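Local coordinates for putative peptidyl-arginine deiminase (Chlorobium tepidum, PDB 1XKN), which probably hydrolyses the guanidinium group of agmatine or of arginine in proteins, as a deiminase, at residues T151-E156 against E190-R195; I232-D237 against I266-M271. One frame throughout, in Å; residues are numbered along the deposited sequence.

Contact 1: T151-E156 against E190-R195; sequences TGMVLE and EAQLRR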
ATOM      1  N   THR A 151       1.530  -3.621  18.538  1.00  5.66           N
ATOM      2  CA  THR A 151       2.989  -3.615  18.657  1.00  4.33           C
ATOM      3  C   THR A 151       3.555  -2.430  19.432  1.00  5.46           C
ATOM      4  O   THR A 151       4.630  -2.527  20.026  1.00  6.52           O
ATOM      5  CB  THR A 151       3.657  -3.575  17.278  1.00  3.41           C
ATOM      6  OG1 THR A 151       3.443  -2.284  16.692  1.00  3.70           O
ATOM      7  CG2 THR A 151       3.074  -4.639  16.370  1.00  4.52           C
ATOM      8  N   GLY A 152       2.848  -1.307  19.393  1.00  6.19           N
ATOM      9  CA  GLY A 152       3.311  -0.119  20.083  1.00  6.95           C
ATOM     10  C   GLY A 152       4.379   0.623  19.299  1.00  7.13           C
ATOM     11  O   GLY A 152       4.932   1.618  19.772  1.00  8.97           O
HETATM   12  N   MSE A 153       4.669   0.137  18.095  1.00  4.93           N
HETATM   13  CA  MSE A 153       5.683   0.747  17.233  1.00  4.49           C
HETATM   14  C   MSE A 153       5.032   1.392  16.014  1.00  4.03           C
HETATM   15  O   MSE A 153       4.091   0.841  15.442  1.00  3.53           O
HETATM   16  CB  MSE A 153       6.687  -0.321  16.772  1.00  4.31           C
HETATM   17  CG  MSE A 153       7.806   0.204  15.877  1.00  4.86           C
HETATM   18 SE   MSE A 153       9.007  -1.186  15.231  1.00 10.95          SE
HETATM   19  CE  MSE A 153       8.453  -1.207  13.374  1.00  8.35           C
ATOM     20  N   VAL A 154       5.529   2.561  15.620  1.00  4.13           N
ATOM     21  CA  VAL A 154       4.994   3.253  14.455  1.00  4.38           C
ATOM     22  C   VAL A 154       5.474   2.561  13.186  1.00  3.14           C
ATOM     23  O   VAL A 154       6.670   2.315  13.015  1.00  3.99           O
ATOM     24  CB  VAL A 154       5.452   4.733  14.419  1.00  4.55           C
ATOM     25  CG1 VAL A 154       5.014   5.394  13.110  1.00  6.01           C
ATOM     26  CG2 VAL A 154       4.868   5.484  15.608  1.00  6.42           C
ATOM     27  N   LEU A 155       4.533   2.237  12.306  1.00  3.54           N
ATOM     28  CA  LEU A 155       4.855   1.586  11.042  1.00  2.80           C
ATOM     29  C   LEU A 155       3.709   1.777  10.062  1.00  2.87           C
ATOM     30  O   LEU A 155       2.547   1.549  10.404  1.00  4.55           O
ATOM     31  CB  LEU A 155       5.096   0.084  11.240  1.00  3.09           C
ATOM     32  CG  LEU A 155       5.544  -0.659   9.977  1.00  3.96           C
ATOM     33  CD1 LEU A 155       6.960  -0.220   9.618  1.00  5.94           C
ATOM     34  CD2 LEU A 155       5.499  -2.167  10.200  1.00  4.28           C
ATOM     35  N   GLU A 156       4.043   2.211   8.852  1.00  3.69           N
ATOM     36  CA  GLU A 156       3.045   2.399   7.809  1.00  3.95           C
ATOM     37  C   GLU A 156       3.177   1.235   6.837  1.00  3.55           C
ATOM     38  O   GLU A 156       4.287   0.805   6.523  1.00  3.67           O
ATOM     39  CB  GLU A 156       3.277   3.706   7.046  1.00  5.84           C
ATOM     40  CG  GLU A 156       3.141   4.961   7.885  1.00  6.18           C
ATOM     41  CD  GLU A 156       4.477   5.595   8.202  1.00  6.89           C
ATOM     42  OE1 GLU A 156       4.645   6.087   9.337  1.00  7.93           O
ATOM     43  OE2 GLU A 156       5.354   5.618   7.308  1.00  8.19           O
ATOM     44  N   GLU A 190      14.170  -4.161  13.509  1.00  3.76           N
ATOM     45  CA  GLU A 190      14.185  -5.455  12.835  1.00  5.17           C
ATOM     46  C   GLU A 190      13.599  -6.530  13.746  1.00  5.43           C
ATOM     47  O   GLU A 190      12.866  -7.402  13.287  1.00  4.49           O
ATOM     48  CB  GLU A 190      15.604  -5.852  12.422  1.00  6.03           C
ATOM     49  CG  GLU A 190      16.069  -5.169  11.147  1.00  6.49           C
ATOM     50  CD  GLU A 190      17.249  -5.870  10.504  1.00  9.23           C
ATOM     51  OE1 GLU A 190      17.393  -7.099  10.691  1.00 11.66           O
ATOM     52  OE2 GLU A 190      18.014  -5.199   9.783  1.00  9.27           O
ATOM     53  N   ALA A 191      13.915  -6.465  15.035  1.00  5.71           N
ATOM     54  CA  ALA A 191      13.395  -7.451  15.973  1.00  5.11           C
ATOM     55  C   ALA A 191      11.870  -7.449  15.953  1.00  5.09           C
ATOM     56  O   ALA A 191      11.243  -8.507  15.938  1.00  6.29           O
ATOM     57  CB  ALA A 191      13.907  -7.172  17.384  1.00  4.02           C
ATOM     58  N   GLN A 192      11.271  -6.262  15.949  1.00  4.99           N
ATOM     59  CA  GLN A 192       9.815  -6.160  15.925  1.00  5.00           C
ATOM     60  C   GLN A 192       9.229  -6.679  14.616  1.00  4.35           C
ATOM     61  O   GLN A 192       8.159  -7.282  14.615  1.00  3.42           O
ATOM     62  CB  GLN A 192       9.377  -4.712  16.151  1.00  5.11           C
ATOM     63  CG  GLN A 192       9.731  -4.174  17.536  1.00  6.20           C
ATOM     64  CD  GLN A 192       8.851  -4.749  18.637  1.00 10.15           C
ATOM     65  OE1 GLN A 192       8.007  -4.051  19.203  1.00 14.53           O
ATOM     66  NE2 GLN A 192       9.046  -6.024  18.946  1.00 10.40           N
ATOM     67  N   LEU A 193       9.920  -6.445  13.503  1.00  3.98           N
ATOM     68  CA  LEU A 193       9.426  -6.923  12.214  1.00  4.04           C
ATOM     69  C   LEU A 193       9.485  -8.445  12.188  1.00  4.12           C
ATOM     70  O   LEU A 193       8.584  -9.100  11.661  1.00  4.37           O
ATOM     71  CB  LEU A 193      10.247  -6.333  11.063  1.00  3.30           C
ATOM     72  CG  LEU A 193      10.147  -4.810  10.907  1.00  3.21           C
ATOM     73  CD1 LEU A 193      11.114  -4.343   9.831  1.00  4.95           C
ATOM     74  CD2 LEU A 193       8.718  -4.407  10.564  1.00  4.81           C
ATOM     75  N   ARG A 194      10.542  -9.015  12.758  1.00  4.28           N
ATOM     76  CA  ARG A 194      10.654 -10.468  12.801  1.00  4.78           C
ATOM     77  C   ARG A 194       9.574 -11.035  13.712  1.00  5.63           C
ATOM     78  O   ARG A 194       8.883 -11.990  13.353  1.00  6.97           O
ATOM     79  CB  ARG A 194      12.028 -10.898  13.318  1.00  5.96           C
ATOM     80  CG  ARG A 194      13.125 -10.796  12.283  1.00  3.82           C
ATOM     81  CD  ARG A 194      14.368 -11.542  12.734  1.00  7.20           C
ATOM     82  NE  ARG A 194      15.343 -11.632  11.652  1.00  8.13           N
ATOM     83  CZ  ARG A 194      16.137 -10.637  11.271  1.00  9.33           C
ATOM     84  NH1 ARG A 194      16.090  -9.465  11.891  1.00  9.59           N
ATOM     85  NH2 ARG A 194      16.970 -10.814  10.254  1.00 12.31           N
ATOM     86  N   ARG A 195       9.421 -10.426  14.882  1.00  5.01           N
ATOM     87  CA  ARG A 195       8.446 -10.870  15.867  1.00  4.76           C
ATOM     88  C   ARG A 195       6.989 -10.814  15.419  1.00  5.09           C
ATOM     89  O   ARG A 195       6.262 -11.805  15.521  1.00  4.75           O
ATOM     90  CB  ARG A 195       8.596 -10.038  17.142  1.00  4.34           C
ATOM     91  CG  ARG A 195       7.566 -10.347  18.215  1.00  7.95           C
ATOM     92  CD  ARG A 195       7.729  -9.397  19.385  1.00  9.32           C
ATOM     93  NE  ARG A 195       6.777  -9.669  20.456  1.00 13.02           N
ATOM     94  CZ  ARG A 195       6.637  -8.911  21.538  1.00 15.97           C
ATOM     95  NH1 ARG A 195       7.389  -7.828  21.695  1.00 17.81           N
ATOM     96  NH2 ARG A 195       5.743  -9.234  22.463  1.00 19.74           N
TER
HETATM   97  O   HOH W   1       5.765  -4.665  21.242  1.00  8.89           O

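Contact 2: I232-D237 against I266-M271; sequences IAVEED and IVKLPM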
ATOM      1  N   ILE A 232      11.566  -2.152  -9.790  1.00  4.23           N
ATOM      2  CA  ILE A 232      12.016  -0.887  -9.243  1.00  3.96           C
ATOM      3  C   ILE A 232      11.992   0.202 -10.297  1.00  5.20           C
ATOM      4  O   ILE A 232      12.393  -0.005 -11.444  1.00  4.67           O
ATOM      5  CB  ILE A 232      13.440  -0.997  -8.634  1.00  5.65           C
ATOM      6  CG1 ILE A 232      13.862   0.365  -8.072  1.00  4.46           C
ATOM      7  CG2 ILE A 232      14.430  -1.502  -9.680  1.00  5.19           C
ATOM      8  CD1 ILE A 232      15.158   0.347  -7.281  1.00  8.77           C
ATOM      9  N   ALA A 233      11.490   1.365  -9.901  1.00  4.86           N
ATOM     10  CA  ALA A 233      11.414   2.502 -10.799  1.00  4.90           C
ATOM     11  C   ALA A 233      12.819   3.002 -11.072  1.00  5.81           C
ATOM     12  O   ALA A 233      13.638   3.122 -10.157  1.00  6.30           O
ATOM     13  CB  ALA A 233      10.586   3.605 -10.173  1.00  4.00           C
ATOM     14  N   VAL A 234      13.101   3.284 -12.336  1.00  5.53           N
ATOM     15  CA  VAL A 234      14.413   3.781 -12.712  1.00  8.52           C
ATOM     16  C   VAL A 234      14.257   4.979 -13.635  1.00  9.19           C
ATOM     17  O   VAL A 234      13.567   4.907 -14.651  1.00 11.28           O
ATOM     18  CB  VAL A 234      15.249   2.677 -13.404  1.00 10.62           C
ATOM     19  CG1 VAL A 234      15.707   1.656 -12.370  1.00 11.68           C
ATOM     20  CG2 VAL A 234      14.427   1.997 -14.474  1.00 15.17           C
ATOM     21  N   GLU A 235      14.875   6.093 -13.256  1.00  8.42           N
ATOM     22  CA  GLU A 235      14.817   7.310 -14.054  1.00  8.90           C
ATOM     23  C   GLU A 235      15.986   7.298 -15.027  1.00  9.53           C
ATOM     24  O   GLU A 235      17.113   6.982 -14.646  1.00  9.92           O
ATOM     25  CB  GLU A 235      14.898   8.536 -13.140  1.00  9.43           C
ATOM     26  CG  GLU A 235      14.960   9.877 -13.864  1.00 10.18           C
ATOM     27  CD  GLU A 235      13.798  10.083 -14.815  1.00 10.73           C
ATOM     28  OE1 GLU A 235      12.638   9.908 -14.388  1.00  7.85           O
ATOM     29  OE2 GLU A 235      14.043  10.430 -15.989  1.00 13.87           O
ATOM     30  N   GLU A 236      15.726   7.630 -16.287  1.00 11.02           N
ATOM     31  CA  GLU A 236      16.796   7.626 -17.278  1.00 12.13           C
ATOM     32  C   GLU A 236      17.340   9.010 -17.607  1.00 10.25           C
ATOM     33  O   GLU A 236      18.324   9.133 -18.332  1.00 10.15           O
ATOM     34  CB  GLU A 236      16.328   6.927 -18.558  1.00 14.65           C
ATOM     35  CG  GLU A 236      15.072   7.508 -19.179  1.00 20.28           C
ATOM     36  CD  GLU A 236      14.588   6.691 -20.363  1.00 22.88           C
ATOM     37  OE1 GLU A 236      14.302   5.488 -20.179  1.00 26.82           O
ATOM     38  OE2 GLU A 236      14.490   7.249 -21.476  1.00 24.62           O
ATOM     39  N   ASP A 237      16.706  10.052 -17.077  1.00 10.87           N
ATOM     40  CA  ASP A 237      17.173  11.413 -17.322  1.00 10.44           C
ATOM     41  C   ASP A 237      18.205  11.767 -16.252  1.00 10.44           C
ATOM     42  O   ASP A 237      17.855  11.970 -15.089  1.00  9.23           O
ATOM     43  CB  ASP A 237      16.008  12.403 -17.250  1.00 12.23           C
ATOM     44  CG  ASP A 237      16.411  13.808 -17.652  1.00 14.47           C
ATOM     45  OD1 ASP A 237      17.619  14.134 -17.581  1.00 15.27           O
ATOM     46  OD2 ASP A 237      15.520  14.599 -18.032  1.00 14.67           O
ATOM     47  N   ILE A 266      15.669  -8.477 -10.951  1.00  5.19           N
ATOM     48  CA  ILE A 266      15.301  -7.067 -10.897  1.00  5.93           C
ATOM     49  C   ILE A 266      14.694  -6.598 -12.214  1.00  7.42           C
ATOM     50  O   ILE A 266      15.343  -6.649 -13.260  1.00  8.74           O
ATOM     51  CB  ILE A 266      16.534  -6.193 -10.576  1.00  7.61           C
ATOM     52  CG1 ILE A 266      17.283  -6.758  -9.360  1.00  7.92           C
ATOM     53  CG2 ILE A 266      16.107  -4.754 -10.328  1.00  9.30           C
ATOM     54  CD1 ILE A 266      16.459  -6.853  -8.088  1.00  8.07           C
ATOM     55  N   VAL A 267      13.444  -6.149 -12.158  1.00  6.86           N
ATOM     56  CA  VAL A 267      12.743  -5.661 -13.342  1.00  6.81           C
ATOM     57  C   VAL A 267      12.640  -4.144 -13.250  1.00  6.99           C
ATOM     58  O   VAL A 267      12.160  -3.611 -12.251  1.00  6.21           O
ATOM     59  CB  VAL A 267      11.321  -6.263 -13.430  1.00  7.19           C
ATOM     60  CG1 VAL A 267      10.560  -5.651 -14.596  1.00  8.23           C
ATOM     61  CG2 VAL A 267      11.413  -7.773 -13.595  1.00  8.61           C
ATOM     62  N   LYS A 268      13.097  -3.450 -14.286  1.00  5.20           N
ATOM     63  CA  LYS A 268      13.044  -1.994 -14.293  1.00  4.64           C
ATOM     64  C   LYS A 268      11.675  -1.469 -14.706  1.00  4.92           C
ATOM     65  O   LYS A 268      11.029  -2.008 -15.607  1.00  7.28           O
ATOM     66  CB  LYS A 268      14.091  -1.413 -15.249  1.00  5.10           C
ATOM     67  CG  LYS A 268      15.535  -1.669 -14.858  1.00  7.55           C
ATOM     68  CD  LYS A 268      16.475  -0.880 -15.761  1.00 10.89           C
ATOM     69  CE  LYS A 268      17.931  -1.143 -15.420  1.00 16.35           C
ATOM     70  NZ  LYS A 268      18.319  -2.548 -15.733  1.00 20.17           N
ATOM     71  N   LEU A 269      11.238  -0.416 -14.026  1.00  4.13           N
ATOM     72  CA  LEU A 269       9.975   0.239 -14.330  1.00  6.34           C
ATOM     73  C   LEU A 269      10.308   1.692 -14.618  1.00  5.80           C
ATOM     74  O   LEU A 269      11.242   2.247 -14.041  1.00  7.52           O
ATOM     75  CB  LEU A 269       9.013   0.168 -13.136  1.00  7.08           C
ATOM     76  CG  LEU A 269       8.005  -0.987 -13.123  1.00 11.76           C
ATOM     77  CD1 LEU A 269       7.232  -0.985 -11.815  1.00 14.55           C
ATOM     78  CD2 LEU A 269       7.056  -0.847 -14.305  1.00 10.82           C
ATOM     79  N   PRO A 270       9.572   2.325 -15.538  1.00  5.97           N
ATOM     80  CA  PRO A 270       9.878   3.726 -15.812  1.00  5.66           C
ATOM     81  C   PRO A 270       9.316   4.588 -14.689  1.00  5.86           C
ATOM     82  O   PRO A 270       8.584   4.094 -13.829  1.00  4.89           O
ATOM     83  CB  PRO A 270       9.170   3.977 -17.145  1.00  8.27           C
ATOM     84  CG  PRO A 270       7.979   3.071 -17.058  1.00  9.66           C
ATOM     85  CD  PRO A 270       8.549   1.807 -16.461  1.00  6.55           C
HETATM   86  N   MSE A 271       9.694   5.860 -14.680  1.00  5.57           N
HETATM   87  CA  MSE A 271       9.170   6.809 -13.708  1.00  4.14           C
HETATM   88  C   MSE A 271       8.262   7.685 -14.551  1.00  5.17           C
HETATM   89  O   MSE A 271       8.508   7.874 -15.738  1.00  6.56           O
HETATM   90  CB  MSE A 271      10.278   7.682 -13.115  1.00  6.60           C
HETATM   91  CG  MSE A 271      10.987   7.097 -11.904  1.00  6.72           C
HETATM   92 SE   MSE A 271       9.859   6.939 -10.343  1.00 11.43          SE
HETATM   93  CE  MSE A 271       9.770   8.836  -9.914  1.00  9.85           C
TER
HETATM   94  O   HOH W   2      11.988   6.430 -16.385  1.00 13.76           O

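Contact 1: T151-E156 against E190-R195
A single water makes the polar link between Thr-151 and Gln-192. It donates to Thr-151 O at 2.7 Å and to Gln-192 OE1 at 3.1 Å. Both of these oxygens are acceptors, and the water bridges them with its two protons. The end of strand 148-152 and the chain after it pack on helix 186-197, in what is probably the alpha/beta propeller (pentein) fold of guanidino-group-modifying enzymes. Thr-151 forms an ST turn, its OG1 accepting from Met-153 N at 3.1 Å with an N-H...O angle of 166°. The chain turns a corner there, and Met-153, a selenomethionine, leaves its backbone toward the helix. Its CG is anti to the backbone N (chi1 -179°), and chi2 is also extended. The side chain slides past that of Gln-192, running the opposite way. SE lies against the aliphatic part of Gln-192, near both CB and CG, while the amide bends off to the water. Trp-118 of strand 110-119 touches Thr-151, Met-153 and Leu-155. Leu-175 of helix 172-175 packs on both Leu-155 and Leu-193. On the helix, Arg-194 NH1 meets Glu-190 OE1 in the guanidinium plane, a salt bridge between residues one helical turn apart. Deeper in, the side chains of Leu-155 and Leu-193 cross at a slant, methyl against methyl, with CD2 of Leu-155 3.9 Å from CD2 of Leu-193.

Contact 2: I232-D237 against I266-M271
Three backbone hydrogen bonds join Ile-232 and Val-234 to Val-267 and Leu-269. Val-234 N donates to Leu-269 O at 2.7 Å and Ile-232 N to Val-267 O at 2.9 Å. Leu-269 N returns a bond to Ile-232 O, also 2.9 Å. Past the last of these direct bonds the chains separate, and a water takes over. It donates to Val-234 O and accepts from Met-271 N at 2.9 Å. Glu-235 OE2 accepts from Asp-237 N within its own segment. The two strands are the parallel pair of a beta-alpha-beta unit made of strand 229-233, helix 243-253 and strand 265-269. Ile-232 pairs with Lys-268 and Ala-233 with Leu-269, and these two pairs put their side chains on opposite faces of the sheet. On the face of Ile-232, its CG2 meets CG2 of Ile-266 at 3.7 Å, and Leu-253 of the helix touches both isoleucines. Val-234 crosses the stem of Lys-268 at about a right angle. Its CG2 sits 3.5 Å from Lys-268 CB and also near CG and CD. The lysine chain runs on to NZ, which is hydrogen-bonded to Tyr-250 OH of the helix. On the face of Ala-233, helix 305-316 supplies Ile-312, which touches Leu-269. In Met-271, a selenomethionine, a bend at chi2 (-67°) brings SE to 3.4 Å from Ala-233 CB. Met-271 CB lies 3.5 Å from Glu-235 OE1, and the Glu-235 side chain crosses that of Met-271 at about a right angle.

How the contacts relate
Contact 1 and contact 2 come in series along the chain: 151-156 and 190-195 are both complete before 232-237 begins. Their centres are 29 Å apart, and their nearest atoms about 17 Å, so they do not touch. They share no strand or helix. Contact 1 sets helix 186-197 beside strand 148-152, at one edge of a four-stranded mixed sheet, with the bound sodium ion about 8 Å from the Thr-151 side chain. Contact 2 lies within a separate three-stranded sheet, pairing its middle strand 229-233 with 265-269. Both belong to the Porphyromonas-type peptidyl-arginine deiminase region of this single-chain alpha-beta protein. They join different pairs of elements: strand to helix in contact 1, strand to strand in contact 2.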